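Local coordinates for protein CrataBL (Crataeva tapia, PDB 4IHZ) that binds glucose and N-acetylglucosamine as a lectin and inhibits factor Xa and, more weakly, trypsin, on a Kunitz-type beta-trefoil scaffold, at residues P7-S13 and A157-A163; S92-G96 and T140-G144; L108-R113 and V124-S130. All blocks are in the same frame, centred on the assembly; numbering follows the deposited sequence. Where two conformers were deposited one is given.

Contact 1 of 3, residues P7-S13 and A157-A163; sequences PYYILPS and AVRFTRA
Y9 and T161 exchange a pair of backbone hydrogen bonds, and the same exchange recurs between L11 and R159, so that strands 8-12 and 158-162 run antiparallel, their axes at 152°. Beyond these pairs, A163 N still reaches P7 O and S13 N reaches A157 O.

R159 shows how one long side chain can fasten a strand end. Its CG sits between the backbone N and the carbonyl carbon (chi1 57°), which turns the otherwise extended chain over the neighbouring strand. R159 CB stays at the edge of the contact, its nearest side-chain neighbour across being S13 OG at 4.5 Å; CG then passes L11 O at 3.5 Å, and CD runs alongside P12 O at 3.6 Å. NE donates to P12 O at 2.9 Å in a bent bond (140° at the hydrogen). Past CZ, the guanidinium lays one face against L11, with L11 CB near the rim of that face and L11 CD1 3.7 Å from R159 NH1, while NH2 is hydrogen-bonded to S15 O. Two carbonyls thus fix the rotation of the flat group.

On the same side of the sheet L11 CD1 touches T161 OG1, and the Y9 ring brings CE2 to 3.4 Å from A163 CB. The other side carries Y8, I10 and F160: I10 and F160 lie side by side, I10 CG1 meeting the phenyl edge in its plane 3.9 Å from F160 CE1, and Y8 CE1 lies 3.8 Å from R162 CB. Y8 OH bonds L3 N. Such pairing of the first and last strands is the chain closure characteristic of the beta-trefoil.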
ATOM      1  N   PRO A   7       4.607 -14.529 -10.243  1.00 20.34           N
ATOM      2  CA  PRO A   7       4.501 -13.277 -10.975  1.00 18.42           C
ATOM      3  C   PRO A   7       4.370 -13.507 -12.480  1.00 18.25           C
ATOM      4  O   PRO A   7       5.042 -14.370 -13.049  1.00 17.21           O
ATOM      5  CB  PRO A   7       5.832 -12.580 -10.704  1.00 18.78           C
ATOM      6  CG  PRO A   7       6.796 -13.718 -10.407  1.00 21.52           C
ATOM      7  CD  PRO A   7       5.936 -14.755  -9.677  1.00 20.80           C
ATOM      8  N   TYR A   8       3.509 -12.715 -13.099  1.00 17.57           N
ATOM      9  CA  TYR A   8       3.298 -12.739 -14.557  1.00 18.47           C
ATOM     10  C   TYR A   8       3.350 -11.359 -15.136  1.00 17.60           C
ATOM     11  O   TYR A   8       2.878 -10.429 -14.529  1.00 17.56           O
ATOM     12  CB  TYR A   8       1.915 -13.311 -14.901  1.00 19.06           C
ATOM     13  CG  TYR A   8       1.821 -14.778 -14.580  1.00 20.40           C
ATOM     14  CD1 TYR A   8       2.143 -15.742 -15.530  1.00 22.01           C
ATOM     15  CD2 TYR A   8       1.384 -15.192 -13.332  1.00 21.46           C
ATOM     16  CE1 TYR A   8       2.072 -17.106 -15.203  1.00 21.23           C
ATOM     17  CE2 TYR A   8       1.327 -16.542 -12.993  1.00 23.48           C
ATOM     18  CZ  TYR A   8       1.632 -17.483 -13.948  1.00 23.09           C
ATOM     19  OH  TYR A   8       1.587 -18.824 -13.603  1.00 25.90           O
ATOM     20  N   TYR A   9       3.934 -11.231 -16.320  1.00 16.87           N
ATOM     21  CA  TYR A   9       3.727 -10.022 -17.110  1.00 16.47           C
ATOM     22  C   TYR A   9       2.451 -10.096 -17.909  1.00 17.06           C
ATOM     23  O   TYR A   9       2.208 -11.086 -18.622  1.00 18.17           O
ATOM     24  CB  TYR A   9       4.890  -9.844 -18.075  1.00 15.84           C
ATOM     25  CG  TYR A   9       6.219  -9.623 -17.427  1.00 16.48           C
ATOM     26  CD1 TYR A   9       6.563  -8.360 -16.947  1.00 16.26           C
ATOM     27  CD2 TYR A   9       7.124 -10.670 -17.277  1.00 17.73           C
ATOM     28  CE1 TYR A   9       7.807  -8.151 -16.364  1.00 18.35           C
ATOM     29  CE2 TYR A   9       8.373 -10.475 -16.678  1.00 18.80           C
ATOM     30  CZ  TYR A   9       8.682  -9.203 -16.221  1.00 20.85           C
ATOM     31  OH  TYR A   9       9.893  -8.938 -15.661  1.00 20.94           O
ATOM     32  N   ILE A  10       1.624  -9.059 -17.806  1.00 16.05           N
ATOM     33  CA  ILE A  10       0.436  -8.917 -18.648  1.00 17.25           C
ATOM     34  C   ILE A  10       0.872  -8.254 -19.950  1.00 17.18           C
ATOM     35  O   ILE A  10       1.462  -7.167 -19.955  1.00 17.26           O
ATOM     36  CB  ILE A  10      -0.639  -8.046 -17.955  1.00 16.76           C
ATOM     37  CG1 ILE A  10      -1.070  -8.691 -16.629  1.00 18.36           C
ATOM     38  CG2 ILE A  10      -1.835  -7.838 -18.955  1.00 18.02           C
ATOM     39  CD1 ILE A  10      -1.880  -7.723 -15.765  1.00 20.66           C
ATOM     40  N   LEU A  11       0.613  -8.922 -21.072  1.00 16.68           N
ATOM     41  CA  LEU A  11       1.048  -8.381 -22.355  1.00 17.98           C
ATOM     42  C   LEU A  11      -0.107  -8.426 -23.331  1.00 18.30           C
ATOM     43  O   LEU A  11      -0.902  -9.364 -23.277  1.00 17.95           O
ATOM     44  CB  LEU A  11       2.212  -9.218 -22.900  1.00 18.98           C
ATOM     45  CG  LEU A  11       3.486  -9.028 -22.060  1.00 19.51           C
ATOM     46  CD1 LEU A  11       4.379 -10.206 -22.265  1.00 24.16           C
ATOM     47  CD2 LEU A  11       4.197  -7.722 -22.509  1.00 20.78           C
ATOM     48  N   PRO A  12      -0.216  -7.430 -24.231  1.00 17.46           N
ATOM     49  CA  PRO A  12      -1.182  -7.590 -25.323  1.00 18.89           C
ATOM     50  C   PRO A  12      -0.901  -8.878 -26.093  1.00 20.08           C
ATOM     51  O   PRO A  12       0.244  -9.311 -26.230  1.00 20.83           O
ATOM     52  CB  PRO A  12      -0.897  -6.378 -26.213  1.00 20.02           C
ATOM     53  CG  PRO A  12      -0.145  -5.384 -25.286  1.00 18.68           C
ATOM     54  CD  PRO A  12       0.686  -6.290 -24.468  1.00 18.00           C
ATOM     55  N   SER A  13      -1.976  -9.493 -26.584  1.00 21.24           N
ATOM     56  CA  SER A  13      -1.845 -10.761 -27.274  1.00 23.22           C
ATOM     57  C   SER A  13      -0.937 -10.689 -28.480  1.00 24.87           C
ATOM     58  O   SER A  13      -0.305 -11.692 -28.806  1.00 26.22           O
ATOM     59  CB  SER A  13      -3.228 -11.274 -27.644  1.00 23.87           C
ATOM     60  OG  SER A  13      -3.779 -11.810 -26.458  0.52 24.67           O
ATOM     61  N   ALA A 157      -7.226  -7.847 -25.647  1.00 20.48           N
ATOM     62  CA  ALA A 157      -6.754  -9.239 -25.574  1.00 20.61           C
ATOM     63  C   ALA A 157      -5.344  -9.318 -24.995  1.00 19.63           C
ATOM     64  O   ALA A 157      -4.424  -8.646 -25.489  1.00 19.66           O
ATOM     65  CB  ALA A 157      -6.760  -9.903 -26.949  1.00 20.79           C
ATOM     66  N   VAL A 158      -5.191 -10.166 -23.990  1.00 19.30           N
ATOM     67  CA  VAL A 158      -3.903 -10.291 -23.307  1.00 18.78           C
ATOM     68  C   VAL A 158      -3.478 -11.727 -23.158  1.00 20.32           C
ATOM     69  O   VAL A 158      -4.277 -12.677 -23.243  1.00 19.40           O
ATOM     70  CB  VAL A 158      -3.894  -9.612 -21.864  1.00 18.59           C
ATOM     71  CG1 VAL A 158      -4.185  -8.099 -21.978  1.00 17.95           C
ATOM     72  CG2 VAL A 158      -4.912 -10.322 -20.890  1.00 19.71           C
ATOM     73  N   ARG A 159      -2.175 -11.860 -22.918  1.00 18.61           N
ATOM     74  CA  ARG A 159      -1.535 -13.109 -22.601  1.00 19.86           C
ATOM     75  C   ARG A 159      -0.693 -12.859 -21.358  1.00 19.09           C
ATOM     76  O   ARG A 159      -0.465 -11.704 -20.968  1.00 19.17           O
ATOM     77  CB  ARG A 159      -0.649 -13.529 -23.780  1.00 20.23           C
ATOM     78  CG  ARG A 159       0.419 -12.464 -24.145  1.00 21.94           C
ATOM     79  CD  ARG A 159       1.068 -12.763 -25.529  1.00 23.50           C
ATOM     80  NE  ARG A 159       1.970 -11.671 -25.915  1.00 24.75           N
ATOM     81  CZ  ARG A 159       3.266 -11.614 -25.617  1.00 27.18           C
ATOM     82  NH1 ARG A 159       3.867 -12.625 -24.982  1.00 28.16           N
ATOM     83  NH2 ARG A 159       3.988 -10.555 -25.976  1.00 27.44           N
ATOM     84  N   PHE A 160      -0.204 -13.932 -20.759  1.00 19.92           N
ATOM     85  CA  PHE A 160       0.523 -13.812 -19.501  1.00 20.52           C
ATOM     86  C   PHE A 160       1.829 -14.558 -19.629  1.00 22.10           C
ATOM     87  O   PHE A 160       1.847 -15.737 -19.981  1.00 24.36           O
ATOM     88  CB  PHE A 160      -0.294 -14.371 -18.337  1.00 19.90           C
ATOM     89  CG  PHE A 160      -1.664 -13.755 -18.212  1.00 20.72           C
ATOM     90  CD1 PHE A 160      -1.813 -12.480 -17.681  1.00 19.51           C
ATOM     91  CD2 PHE A 160      -2.808 -14.435 -18.656  1.00 23.56           C
ATOM     92  CE1 PHE A 160      -3.068 -11.891 -17.564  1.00 18.94           C
ATOM     93  CE2 PHE A 160      -4.076 -13.860 -18.540  1.00 21.16           C
ATOM     94  CZ  PHE A 160      -4.219 -12.584 -17.987  1.00 20.61           C
ATOM     95  N   THR A 161       2.922 -13.856 -19.388  1.00 19.78           N
ATOM     96  CA  THR A 161       4.226 -14.477 -19.443  1.00 20.29           C
ATOM     97  C   THR A 161       4.752 -14.616 -18.026  1.00 19.84           C
ATOM     98  O   THR A 161       4.882 -13.598 -17.327  1.00 18.93           O
ATOM     99  CB  THR A 161       5.176 -13.612 -20.311  1.00 19.93           C
ATOM    100  OG1 THR A 161       4.737 -13.668 -21.676  1.00 22.39           O
ATOM    101  CG2 THR A 161       6.612 -14.123 -20.256  1.00 21.52           C
ATOM    102  N   ARG A 162       5.090 -15.831 -17.611  1.00 20.59           N
ATOM    103  CA  ARG A 162       5.618 -16.030 -16.263  1.00 20.46           C
ATOM    104  C   ARG A 162       6.948 -15.314 -16.156  1.00 20.01           C
ATOM    105  O   ARG A 162       7.774 -15.408 -17.072  1.00 20.07           O
ATOM    106  CB  ARG A 162       5.781 -17.525 -15.961  1.00 22.16           C
ATOM    107  CG  ARG A 162       6.318 -17.767 -14.572  1.00 25.01           C
ATOM    108  CD  ARG A 162       6.347 -19.247 -14.224  1.00 29.19           C
ATOM    109  NE  ARG A 162       6.930 -19.402 -12.893  1.00 32.56           N
ATOM    110  CZ  ARG A 162       6.678 -20.413 -12.059  1.00 36.23           C
ATOM    111  NH1 ARG A 162       5.831 -21.382 -12.408  1.00 39.48           N
ATOM    112  NH2 ARG A 162       7.254 -20.437 -10.859  1.00 36.81           N
ATOM    113  N   ALA A 163       7.122 -14.546 -15.081  1.00 19.09           N
ATOM    114  CA  ALA A 163       8.376 -13.823 -14.829  1.00 18.98           C
ATOM    115  C   ALA A 163       9.286 -14.706 -14.048  1.00 20.80           C
ATOM    116  O   ALA A 163       8.845 -15.413 -13.163  1.00 21.58           O
ATOM    117  CB  ALA A 163       8.112 -12.567 -14.028  1.00 18.66           C
TER

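Contact 2 of 3, residues S92-G96 and T140-G144; sequences SIHRG and TVGGG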
ATOM      1  N   SER A  92     -12.198  12.434 -13.786  1.00 30.78           N
ATOM      2  CA  SER A  92     -12.826  13.283 -14.826  1.00 32.66           C
ATOM      3  C   SER A  92     -11.804  13.651 -15.915  1.00 32.44           C
ATOM      4  O   SER A  92     -12.154  13.770 -17.095  1.00 32.64           O
ATOM      5  CB  SER A  92     -13.523  14.528 -14.239  1.00 35.02           C
ATOM      6  OG  SER A  92     -12.580  15.414 -13.668  1.00 39.85           O
ATOM      7  N   ILE A  93     -10.540  13.799 -15.517  1.00 31.60           N
ATOM      8  CA  ILE A  93      -9.438  14.124 -16.436  1.00 32.03           C
ATOM      9  C   ILE A  93      -9.323  13.027 -17.509  1.00 29.35           C
ATOM     10  O   ILE A  93      -9.008  13.303 -18.657  1.00 28.91           O
ATOM     11  CB  ILE A  93      -8.062  14.217 -15.679  1.00 32.34           C
ATOM     12  CG1 ILE A  93      -8.110  15.308 -14.605  1.00 35.15           C
ATOM     13  CG2 ILE A  93      -6.906  14.446 -16.666  1.00 36.14           C
ATOM     14  CD1 ILE A  93      -7.522  16.671 -14.968  1.00 43.25           C
ATOM     15  N   HIS A  94      -9.618  11.791 -17.119  1.00 26.86           N
ATOM     16  CA  HIS A  94      -9.537  10.668 -18.020  1.00 24.84           C
ATOM     17  C   HIS A  94     -10.891  10.234 -18.549  1.00 25.80           C
ATOM     18  O   HIS A  94     -11.001   9.199 -19.204  1.00 25.66           O
ATOM     19  CB  HIS A  94      -8.770   9.510 -17.328  1.00 23.30           C
ATOM     20  CG  HIS A  94      -7.370   9.878 -16.977  1.00 23.64           C
ATOM     21  ND1 HIS A  94      -7.046  10.513 -15.796  1.00 26.76           N
ATOM     22  CD2 HIS A  94      -6.210   9.743 -17.663  1.00 25.15           C
ATOM     23  CE1 HIS A  94      -5.741  10.728 -15.761  1.00 27.87           C
ATOM     24  NE2 HIS A  94      -5.214  10.289 -16.892  1.00 25.82           N
ATOM     25  N   ARG A  95     -11.905  11.085 -18.347  1.00 27.32           N
ATOM     26  CA  ARG A  95     -13.279  10.825 -18.814  1.00 29.69           C
ATOM     27  C   ARG A  95     -13.857   9.473 -18.413  1.00 29.44           C
ATOM     28  O   ARG A  95     -14.542   8.825 -19.207  1.00 30.62           O
ATOM     29  CB  ARG A  95     -13.369  10.965 -20.322  1.00 30.79           C
ATOM     30  CG  ARG A  95     -13.144  12.354 -20.842  1.00 37.12           C
ATOM     31  CD  ARG A  95     -13.371  12.341 -22.329  1.00 47.07           C
ATOM     32  NE  ARG A  95     -14.794  12.394 -22.714  1.00 54.14           N
ATOM     33  CZ  ARG A  95     -15.317  11.742 -23.758  1.00 57.01           C
ATOM     34  NH1 ARG A  95     -14.546  10.962 -24.523  1.00 56.92           N
ATOM     35  NH2 ARG A  95     -16.610  11.867 -24.039  1.00 58.36           N
ATOM     36  N   GLY A  96     -13.563   9.026 -17.196  1.00 27.66           N
ATOM     37  CA  GLY A  96     -14.306   7.906 -16.641  1.00 26.78           C
ATOM     38  C   GLY A  96     -13.468   7.065 -15.714  1.00 24.02           C
ATOM     39  O   GLY A  96     -12.505   7.557 -15.100  1.00 24.71           O
ATOM     40  N   THR A 140      -6.580   6.400 -24.161  1.00 22.14           N
ATOM     41  CA  THR A 140      -5.595   7.469 -24.239  1.00 22.99           C
ATOM     42  C   THR A 140      -6.169   8.794 -23.775  1.00 23.14           C
ATOM     43  O   THR A 140      -5.403   9.707 -23.488  1.00 22.75           O
ATOM     44  CB  THR A 140      -5.060   7.682 -25.662  1.00 23.16           C
ATOM     45  OG1 THR A 140      -6.142   8.049 -26.520  1.00 23.15           O
ATOM     46  CG2 THR A 140      -4.386   6.421 -26.219  1.00 25.44           C
ATOM     47  N   VAL A 141      -7.498   8.912 -23.709  1.00 23.43           N
ATOM     48  CA  VAL A 141      -8.077  10.224 -23.407  1.00 25.65           C
ATOM     49  C   VAL A 141      -7.594  10.759 -22.049  1.00 25.06           C
ATOM     50  O   VAL A 141      -7.700  10.068 -21.028  1.00 24.44           O
ATOM     51  CB  VAL A 141      -9.625  10.253 -23.494  1.00 26.22           C
ATOM     52  CG1 VAL A 141     -10.270   9.250 -22.558  1.00 28.14           C
ATOM     53  CG2 VAL A 141     -10.147  11.663 -23.215  1.00 29.58           C
ATOM     54  N   GLY A 142      -7.018  11.961 -22.055  1.00 25.31           N
ATOM     55  CA  GLY A 142      -6.468  12.593 -20.860  1.00 25.60           C
ATOM     56  C   GLY A 142      -5.136  12.031 -20.404  1.00 25.60           C
ATOM     57  O   GLY A 142      -4.626  12.406 -19.341  1.00 25.47           O
ATOM     58  N   GLY A 143      -4.555  11.158 -21.225  1.00 25.76           N
ATOM     59  CA  GLY A 143      -3.372  10.410 -20.848  1.00 24.85           C
ATOM     60  C   GLY A 143      -2.031  11.092 -21.092  1.00 24.76           C
ATOM     61  O   GLY A 143      -0.980  10.518 -20.786  1.00 24.39           O
ATOM     62  N   GLY A 144      -2.055  12.280 -21.686  1.00 25.66           N
ATOM     63  CA  GLY A 144      -0.835  13.072 -21.863  1.00 25.96           C
ATOM     64  C   GLY A 144       0.182  12.415 -22.771  1.00 25.68           C
ATOM     65  O   GLY A 144       1.398  12.624 -22.631  1.00 27.05           O
TER
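Two surface beta turns of the trefoil meet here, in the loop joining strands 87-91 and 96-100 and in that joining strands 134-139 and 148-151. S92 to R95 forms a type I turn, followed by a G1 beta bulge in which R95 and G96 both face S91; T140 to G143 forms a type II turn. Each is closed by its own backbone bond, from R95 N to S92 O and from G143 N to T140 O. Between them the backbones approach through CA-H...O contacts: G142, a glycine at positive phi, brings its CA to 3.4 Å from I93 O, and H94 CA faces V141 O.

The H94 imidazole is held from outside the pair, ND1 bonding S91 OG and the ring meeting Y148 edge-to-face. Y148 OH also bonds V141 O, linking both turns to one tyrosine. V141 spreads its two methyls against the 92-96 turn. CG1 lies 3.4 Å from H94 O, which accepts a hydrogen bond from R152 NH2. CG2, anti to the backbone N, meets the R95 chain at about a right angle, 3.4 Å from R95 CD.

Contact 3 of 3, residues L108-R113 and V124-S130; sequences LGSWFR and VHCPRGS. With SO4 (sulfate ion), chain D.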
ATOM      1  N   LEU A 108     -14.378  -4.250  -1.619  1.00 26.37           N
ATOM      2  CA  LEU A 108     -15.437  -4.287  -2.644  1.00 27.59           C
ATOM      3  C   LEU A 108     -14.983  -3.880  -4.024  1.00 26.82           C
ATOM      4  O   LEU A 108     -15.523  -4.385  -5.015  1.00 26.86           O
ATOM      5  CB  LEU A 108     -16.615  -3.388  -2.254  1.00 29.69           C
ATOM      6  CG  LEU A 108     -17.566  -3.913  -1.203  1.00 32.04           C
ATOM      7  CD1 LEU A 108     -18.754  -2.971  -1.233  1.00 36.35           C
ATOM      8  CD2 LEU A 108     -17.971  -5.349  -1.537  1.00 33.74           C
ATOM      9  N   GLY A 109     -14.010  -2.957  -4.082  1.00 25.05           N
ATOM     10  CA  GLY A 109     -13.598  -2.359  -5.335  1.00 24.37           C
ATOM     11  C   GLY A 109     -12.381  -3.057  -5.924  1.00 22.23           C
ATOM     12  O   GLY A 109     -11.913  -2.648  -6.969  1.00 23.22           O
ATOM     13  N   SER A 110     -11.933  -4.145  -5.286  1.00 21.99           N
ATOM     14  CA  SER A 110     -10.640  -4.808  -5.588  1.00 21.03           C
ATOM     15  C   SER A 110     -10.722  -5.951  -6.593  1.00 19.65           C
ATOM     16  O   SER A 110      -9.700  -6.524  -6.968  1.00 19.56           O
ATOM     17  CB  SER A 110     -10.042  -5.442  -4.294  1.00 22.25           C
ATOM     18  OG  SER A 110     -10.808  -6.591  -3.833  1.00 23.14           O
ATOM     19  N   TRP A 111     -11.935  -6.348  -6.965  1.00 20.55           N
ATOM     20  CA  TRP A 111     -12.102  -7.614  -7.657  1.00 19.69           C
ATOM     21  C   TRP A 111     -12.013  -7.515  -9.171  1.00 20.08           C
ATOM     22  O   TRP A 111     -12.765  -6.757  -9.831  1.00 20.47           O
ATOM     23  CB  TRP A 111     -13.442  -8.255  -7.255  1.00 21.13           C
ATOM     24  CG  TRP A 111     -13.502  -8.560  -5.764  1.00 20.62           C
ATOM     25  CD1 TRP A 111     -14.327  -7.978  -4.836  1.00 21.80           C
ATOM     26  CD2 TRP A 111     -12.682  -9.496  -5.038  1.00 20.98           C
ATOM     27  NE1 TRP A 111     -14.091  -8.504  -3.584  1.00 22.90           N
ATOM     28  CE2 TRP A 111     -13.094  -9.438  -3.670  1.00 22.79           C
ATOM     29  CE3 TRP A 111     -11.650 -10.379  -5.399  1.00 22.56           C
ATOM     30  CZ2 TRP A 111     -12.515 -10.237  -2.670  1.00 25.22           C
ATOM     31  CZ3 TRP A 111     -11.063 -11.176  -4.396  1.00 24.25           C
ATOM     32  CH2 TRP A 111     -11.498 -11.092  -3.044  1.00 25.32           C
ATOM     33  N   PHE A 112     -11.092  -8.299  -9.710  1.00 20.04           N
ATOM     34  CA  PHE A 112     -10.986  -8.486 -11.165  1.00 19.24           C
ATOM     35  C   PHE A 112     -11.200  -9.955 -11.469  1.00 20.16           C
ATOM     36  O   PHE A 112     -11.210 -10.798 -10.558  1.00 19.95           O
ATOM     37  CB  PHE A 112      -9.578  -8.078 -11.629  1.00 18.83           C
ATOM     38  CG  PHE A 112      -9.275  -6.620 -11.450  1.00 19.81           C
ATOM     39  CD1 PHE A 112      -9.371  -5.749 -12.540  1.00 18.29           C
ATOM     40  CD2 PHE A 112      -8.864  -6.109 -10.193  1.00 19.82           C
ATOM     41  CE1 PHE A 112      -9.084  -4.408 -12.405  1.00 18.36           C
ATOM     42  CE2 PHE A 112      -8.576  -4.758 -10.035  1.00 18.47           C
ATOM     43  CZ  PHE A 112      -8.657  -3.902 -11.129  1.00 15.38           C
ATOM     44  N   ARG A 113     -11.338 -10.285 -12.751  1.00 19.57           N
ATOM     45  CA  ARG A 113     -11.293 -11.675 -13.161  1.00 19.96           C
ATOM     46  C   ARG A 113     -10.500 -11.776 -14.442  1.00 19.74           C
ATOM     47  O   ARG A 113     -10.407 -10.808 -15.193  1.00 19.53           O
ATOM     48  CB  ARG A 113     -12.712 -12.243 -13.435  1.00 20.23           C
ATOM     49  CG  ARG A 113     -13.606 -12.157 -12.212  1.00 22.23           C
ATOM     50  CD  ARG A 113     -15.016 -12.636 -12.532  1.00 23.16           C
ATOM     51  NE  ARG A 113     -15.811 -12.453 -11.323  1.00 26.19           N
ATOM     52  CZ  ARG A 113     -17.030 -12.942 -11.142  1.00 29.51           C
ATOM     53  NH1 ARG A 113     -17.612 -13.654 -12.106  1.00 29.29           N
ATOM     54  NH2 ARG A 113     -17.649 -12.711  -9.997  1.00 30.53           N
ATOM     55  N   VAL A 124     -11.201  -8.324 -16.602  1.00 18.39           N
ATOM     56  CA  VAL A 124     -12.446  -7.602 -16.367  1.00 19.67           C
ATOM     57  C   VAL A 124     -12.395  -7.105 -14.927  1.00 19.07           C
ATOM     58  O   VAL A 124     -11.700  -7.684 -14.080  1.00 18.37           O
ATOM     59  CB  VAL A 124     -13.710  -8.502 -16.613  1.00 20.80           C
ATOM     60  CG1 VAL A 124     -13.655  -9.099 -18.024  1.00 22.27           C
ATOM     61  CG2 VAL A 124     -13.795  -9.580 -15.541  1.00 21.34           C
ATOM     62  N   HIS A 125     -13.123  -6.041 -14.644  1.00 20.41           N
ATOM     63  CA  HIS A 125     -13.227  -5.592 -13.255  1.00 20.06           C
ATOM     64  C   HIS A 125     -14.684  -5.784 -12.861  1.00 21.59           C
ATOM     65  O   HIS A 125     -15.570  -5.498 -13.654  1.00 22.15           O
ATOM     66  CB  HIS A 125     -12.837  -4.129 -13.120  1.00 19.95           C
ATOM     67  CG  HIS A 125     -12.955  -3.628 -11.718  1.00 21.33           C
ATOM     68  ND1 HIS A 125     -13.996  -2.822 -11.304  1.00 24.23           N
ATOM     69  CD2 HIS A 125     -12.196  -3.865 -10.621  1.00 19.91           C
ATOM     70  CE1 HIS A 125     -13.857  -2.559 -10.014  1.00 21.59           C
ATOM     71  NE2 HIS A 125     -12.788  -3.202  -9.571  1.00 21.65           N
ATOM     72  N   CYS A 126     -14.911  -6.230 -11.630  1.00 23.00           N
ATOM     73  CA  CYS A 126     -16.257  -6.644 -11.224  1.00 25.73           C
ATOM     74  C   CYS A 126     -16.634  -5.827 -10.026  1.00 26.09           C
ATOM     75  O   CYS A 126     -16.205  -6.120  -8.918  1.00 25.24           O
ATOM     76  CB  CYS A 126     -16.282  -8.129 -10.876  1.00 26.67           C
ATOM     77  SG  CYS A 126     -15.748  -9.176 -12.261  1.00 31.76           S
ATOM     78  N   PRO A 127     -17.435  -4.778 -10.251  1.00 26.66           N
ATOM     79  CA  PRO A 127     -17.899  -4.001  -9.124  1.00 27.84           C
ATOM     80  C   PRO A 127     -18.524  -4.929  -8.055  1.00 29.15           C
ATOM     81  O   PRO A 127     -19.333  -5.817  -8.372  1.00 29.11           O
ATOM     82  CB  PRO A 127     -18.882  -3.024  -9.768  1.00 28.91           C
ATOM     83  CG  PRO A 127     -18.445  -2.966 -11.211  1.00 28.20           C
ATOM     84  CD  PRO A 127     -18.078  -4.363 -11.510  1.00 28.14           C
ATOM     85  N   ARG A 128     -18.078  -4.745  -6.819  1.00 29.31           N
ATOM     86  CA  ARG A 128     -18.505  -5.545  -5.665  1.00 31.15           C
ATOM     87  C   ARG A 128     -18.224  -7.059  -5.739  1.00 31.52           C
ATOM     88  O   ARG A 128     -18.799  -7.846  -4.976  1.00 33.78           O
ATOM     89  CB  ARG A 128     -19.978  -5.274  -5.393  1.00 32.35           C
ATOM     90  CG  ARG A 128     -20.273  -3.781  -5.345  1.00 33.19           C
ATOM     91  CD  ARG A 128     -21.734  -3.564  -5.026  1.00 40.44           C
ATOM     92  NE  ARG A 128     -22.179  -2.245  -5.458  1.00 45.43           N
ATOM     93  CZ  ARG A 128     -22.630  -1.967  -6.681  1.00 47.77           C
ATOM     94  NH1 ARG A 128     -22.709  -2.914  -7.618  1.00 47.77           N
ATOM     95  NH2 ARG A 128     -23.024  -0.731  -6.957  1.00 50.08           N
ATOM     96  N   GLY A 129     -17.333  -7.463  -6.626  1.00 29.98           N
ATOM     97  CA  GLY A 129     -17.011  -8.878  -6.802  1.00 29.63           C
ATOM     98  C   GLY A 129     -18.166  -9.666  -7.402  1.00 30.53           C
ATOM     99  O   GLY A 129     -18.276 -10.873  -7.198  1.00 30.91           O
ATOM    100  N   SER A 130     -19.026  -8.974  -8.135  1.00 29.52           N
ATOM    101  CA  SER A 130     -20.160  -9.619  -8.751  1.00 31.13           C
ATOM    102  C   SER A 130     -20.274  -9.250 -10.215  1.00 30.54           C
ATOM    103  O   SER A 130     -19.714  -8.250 -10.692  1.00 29.77           O
ATOM    104  CB  SER A 130     -21.447  -9.265  -7.982  1.00 32.17           C
ATOM    105  OG  SER A 130     -22.590  -9.646  -8.696  1.00 38.34           O
TER
HETATM  106  S   SO4 D 201     -25.593  -1.721 -10.189  1.00 82.69           S
HETATM  107  O1  SO4 D 201     -25.764  -0.339  -9.749  1.00 83.08           O
HETATM  108  O2  SO4 D 201     -26.543  -2.560  -9.472  1.00 82.68           O
HETATM  109  O3  SO4 D 201     -25.826  -1.833 -11.632  1.00 82.21           O
HETATM  110  O4  SO4 D 201     -24.224  -2.148  -9.882  1.00 81.48           O
HETATM  111  O   HOH W   1     -14.420  -4.773  -7.373  1.00 23.42           O
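G109 O is gripped by two side chains, H125 NE2 across the contact and T87 OG1 from strand 87-91. The histidine bond is short, 2.8 Å from H125 NE2 to G109 O, and lies in the imidazole plane, although the donor stands well above the carbonyl plane. The setting is the open end of the beta hairpin formed by strands 112-117 and 120-125 of the trefoil. There R113 and V124 form a hydrogen-bonded pair, and C126 N donates to W111 O at 2.8 Å.

H125 reaches the loop because its CG is anti to the backbone N (chi1 179°). On the way its ring turns an edge to F112 in a T-shaped stack, planes at 65°, with H125 CD2 over the centre of the phenyl face and 3.6 Å from F112 CZ. A water completes the joint: it donates to L108 O and C126 O and accepts from W111 N, tying three backbone groups together.

On the other side of the hairpin, the extended R113 chain runs past C126 SG, with NE 3.4 Å from the sulfur. C126 is disulfide-bonded to C133. R113 NE bonds N68 OD1, while its NH2 makes a weak bond to G129 O, a carbonyl that also accepts from N68 ND2. G129 itself, at positive phi, brings CA to 3.4 Å from W111 CD1. At the surface, R128 NH1 donates to O4 of a sulfate ion, probably from the crystallisation liquor; that oxygen lies at the guanidinium edge, in its plane, 2.8 Å from NH1.

In the fold
Contact 1 joins the two ends of the chain, contact 2 two distant turns, and contact 3 the arms of a single hairpin. Contacts 2 and 3 both fall within the span that contact 1 encloses; the residues of contact 3 lie in turn between the two turns of contact 2. None touches another. Contacts 1 and 3 come nearest, about 7 Å between nearest atoms and about 20 Å between centres, and strand 120-125 connects them: L123 packs on I10 of contact 1, whereas V124 and H125 belong to contact 3. Contact 2 is peripheral, its centre about 17 Å from that of the chain, and strand 134-139 leads to it from beside contact 3. The sulfate belongs to contact 3.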